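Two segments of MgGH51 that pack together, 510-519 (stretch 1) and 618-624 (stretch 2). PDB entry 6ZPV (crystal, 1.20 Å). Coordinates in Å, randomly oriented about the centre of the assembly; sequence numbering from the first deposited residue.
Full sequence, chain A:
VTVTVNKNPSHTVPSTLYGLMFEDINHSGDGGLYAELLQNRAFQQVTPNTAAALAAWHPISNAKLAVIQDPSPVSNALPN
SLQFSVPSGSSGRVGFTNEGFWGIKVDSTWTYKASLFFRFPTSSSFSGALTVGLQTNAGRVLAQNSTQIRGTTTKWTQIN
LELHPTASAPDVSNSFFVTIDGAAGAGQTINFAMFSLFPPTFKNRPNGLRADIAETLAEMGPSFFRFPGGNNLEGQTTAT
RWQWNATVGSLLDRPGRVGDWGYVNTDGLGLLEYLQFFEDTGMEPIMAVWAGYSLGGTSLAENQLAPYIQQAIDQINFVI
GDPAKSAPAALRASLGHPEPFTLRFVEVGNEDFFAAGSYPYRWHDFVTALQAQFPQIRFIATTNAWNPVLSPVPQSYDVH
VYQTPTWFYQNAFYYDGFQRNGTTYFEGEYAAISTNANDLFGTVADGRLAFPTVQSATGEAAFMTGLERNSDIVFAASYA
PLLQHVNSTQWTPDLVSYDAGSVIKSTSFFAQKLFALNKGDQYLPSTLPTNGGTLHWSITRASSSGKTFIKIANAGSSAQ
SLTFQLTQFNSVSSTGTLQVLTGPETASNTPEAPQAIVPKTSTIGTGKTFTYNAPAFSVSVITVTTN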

# COMPACT_ATOMS: atom_id res chain seq x y z
N PHE A 510 -1.70 2.15 -15.39
CA PHE A 510 -0.95 1.99 -16.65
C PHE A 510 -0.12 3.24 -16.95
O PHE A 510 0.97 3.07 -17.47
CB PHE A 510 -1.89 1.60 -17.79
CG PHE A 510 -2.41 0.19 -17.67
CD1 PHE A 510 -1.53 -0.89 -17.67
CD2 PHE A 510 -3.77 -0.08 -17.58
CE1 PHE A 510 -2.03 -2.17 -17.59
CE2 PHE A 510 -4.26 -1.34 -17.50
CZ PHE A 510 -3.38 -2.38 -17.48
N ALA A 511 -0.60 4.43 -16.66
CA ALA A 511 0.25 5.62 -16.84
C ALA A 511 1.48 5.54 -15.94
O ALA A 511 2.60 5.84 -16.38
CB ALA A 511 -0.54 6.90 -16.62
N GLN A 512 1.29 5.18 -14.69
CA GLN A 512 2.43 5.04 -13.77
C GLN A 512 3.42 4.01 -14.29
O GLN A 512 4.64 4.27 -14.26
CB GLN A 512 1.97 4.66 -12.35
CG GLN A 512 1.14 5.69 -11.60
CD GLN A 512 1.95 6.89 -11.23
OE1 GLN A 512 3.05 6.75 -10.63
NE2 GLN A 512 1.41 8.08 -11.54
N LYS A 513 2.93 2.85 -14.72
CA LYS A 513 3.81 1.79 -15.24
C LYS A 513 4.54 2.24 -16.52
O LYS A 513 5.75 1.96 -16.66
CB LYS A 513 2.93 0.57 -15.50
CG LYS A 513 3.67 -0.64 -16.06
CD LYS A 513 2.75 -1.85 -16.31
CE LYS A 513 3.48 -3.04 -16.90
NZ LYS A 513 2.53 -4.12 -17.30
N LEU A 514 3.84 2.88 -17.43
CA LEU A 514 4.48 3.35 -18.66
C LEU A 514 5.60 4.33 -18.33
O LEU A 514 6.66 4.30 -18.98
CB LEU A 514 3.44 4.00 -19.59
CG LEU A 514 2.53 3.03 -20.35
CD1 LEU A 514 1.42 3.77 -20.99
CD2 LEU A 514 3.26 2.22 -21.36
N PHE A 515 5.40 5.20 -17.34
CA PHE A 515 6.45 6.16 -17.01
C PHE A 515 7.62 5.48 -16.33
O PHE A 515 8.78 5.79 -16.62
CB PHE A 515 5.89 7.34 -16.20
CG PHE A 515 5.32 8.46 -17.07
CD1 PHE A 515 4.27 8.26 -17.92
CD2 PHE A 515 5.88 9.72 -17.00
CE1 PHE A 515 3.85 9.28 -18.75
CE2 PHE A 515 5.46 10.73 -17.84
CZ PHE A 515 4.43 10.51 -18.71
N ALA A 516 7.35 4.59 -15.38
CA ALA A 516 8.39 3.98 -14.55
C ALA A 516 9.20 2.93 -15.28
O ALA A 516 10.40 2.80 -15.02
CB ALA A 516 7.75 3.37 -13.30
N LEU A 517 8.58 2.15 -16.15
CA LEU A 517 9.32 1.07 -16.84
C LEU A 517 10.09 1.58 -18.07
O LEU A 517 10.90 0.80 -18.66
CB LEU A 517 8.35 0.01 -17.32
CG LEU A 517 7.78 -0.90 -16.25
CD1 LEU A 517 6.96 -1.98 -16.91
CD2 LEU A 517 8.85 -1.56 -15.39
N ASN A 518 9.87 2.79 -18.50
CA ASN A 518 10.45 3.36 -19.72
C ASN A 518 11.14 4.70 -19.35
O ASN A 518 10.72 5.77 -19.79
CB ASN A 518 9.36 3.52 -20.79
CG ASN A 518 8.63 2.24 -21.06
OD1 ASN A 518 9.12 1.35 -21.76
ND2 ASN A 518 7.46 2.12 -20.52
N LYS A 519 12.14 4.61 -18.53
CA LYS A 519 12.79 5.77 -17.89
C LYS A 519 14.32 5.57 -17.93
O LYS A 519 14.85 4.59 -17.36
CB LYS A 519 12.37 5.93 -16.43
CG LYS A 519 12.93 7.21 -15.79
CD LYS A 519 13.12 7.08 -14.30
CE LYS A 519 14.32 6.31 -13.98
NZ LYS A 519 14.43 6.09 -12.57
N SER A 618 -4.63 10.45 -24.62
CA SER A 618 -3.70 9.31 -24.75
C SER A 618 -2.41 9.53 -23.97
O SER A 618 -1.93 10.68 -23.82
CB SER A 618 -3.38 9.04 -26.21
OG SER A 618 -2.69 10.11 -26.85
N VAL A 619 -1.82 8.41 -23.57
CA VAL A 619 -0.47 8.36 -23.03
C VAL A 619 0.29 7.40 -23.94
O VAL A 619 -0.13 6.24 -24.12
CB VAL A 619 -0.38 7.83 -21.59
CG1 VAL A 619 1.05 7.85 -21.10
CG2 VAL A 619 -1.30 8.65 -20.68
N SER A 620 1.41 7.85 -24.51
CA SER A 620 2.18 7.06 -25.47
C SER A 620 3.64 7.03 -25.06
O SER A 620 4.16 8.05 -24.57
CB SER A 620 2.05 7.58 -26.89
OG SER A 620 0.68 7.73 -27.26
N VAL A 621 4.31 5.94 -25.36
CA VAL A 621 5.78 5.84 -25.19
C VAL A 621 6.34 5.29 -26.50
O VAL A 621 5.94 4.19 -26.93
CB VAL A 621 6.17 4.91 -24.05
CG1 VAL A 621 7.69 4.88 -23.91
CG2 VAL A 621 5.49 5.33 -22.75
N ILE A 622 7.26 6.03 -27.08
CA ILE A 622 8.01 5.59 -28.27
C ILE A 622 9.42 5.32 -27.79
O ILE A 622 10.06 6.23 -27.20
CB ILE A 622 7.97 6.61 -29.42
CG1 ILE A 622 6.54 6.75 -29.91
CG2 ILE A 622 8.93 6.15 -30.54
CD1 ILE A 622 6.33 7.86 -30.95
N THR A 623 9.95 4.11 -28.03
CA THR A 623 11.32 3.75 -27.64
C THR A 623 12.14 3.51 -28.89
O THR A 623 11.80 2.60 -29.69
CB THR A 623 11.34 2.53 -26.73
OG1 THR A 623 10.48 2.77 -25.60
CG2 THR A 623 12.73 2.22 -26.25
N VAL A 624 13.23 4.23 -29.03
CA VAL A 624 14.20 4.05 -30.12
C VAL A 624 15.58 3.88 -29.48
O VAL A 624 15.74 4.10 -28.28
CB VAL A 624 14.17 5.27 -31.08
CG1 VAL A 624 12.85 5.29 -31.81
CG2 VAL A 624 14.49 6.59 -30.44
O HOH W 1 10.61 0.67 -23.87

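The contact is centred on two valines of the strand, Val619 and Val621, which alternate with Ser620 so that both point their CA-to-CB bonds toward the helix while that of Ser620 points away. Leu514 meets them from the helix. Its CB lies 4.0 Å from CG2 of Val621, and its CD1 reaches 4.1 Å from CG1 of Val619, so that one leucine, in the m,t rotamer, spans both valines. Each valine has chi1 near 180° and offers both methyl groups to the other stretch; together they account for nearly half of the 280 Å² buried between the stretches. All three residues are buried, as suits branched apolar side chains that have no polar group to satisfy.

The helix runs at 20° to the strand, in the same direction, with the axes 9.3 Å apart at their closest. Successive turns of the helix therefore pair with alternate strand residues, Ala511 with Val619 and Leu514 with Val621. One turn before Leu514, Ala511 approaches Val619 with a CB to CG2 distance of 4.5 Å; its small side chain extends no further than CB, and the CA atoms of this pair are 6.8 Å apart. The CA-to-CB bond of Phe515 points sideways, but the end of its ring comes nearer and presents its edge to Val619, with CE1 3.9 Å from CG1.

Toward the end of the contact the character changes. Asn518, four residues after Leu514, packs its CB 3.8 Å from CG1 of Val621, so even this polar residue contributes an aliphatic surface. Its amide is held in place by a nearly linear hydrogen bond, ND2 donating to the backbone O of Leu514 at 2.8 Å. No direct hydrogen bond links the two stretches: OD1 of Asn518 and OG1 of Thr623 remain 4.3 Å apart. A water bridges them, donating to Asn518 OD1 at 2.7 Å and hydrogen-bonding to OG1 of the partly exposed Thr623, also at 2.7 Å, and so closes the polar edge of an otherwise apolar contact.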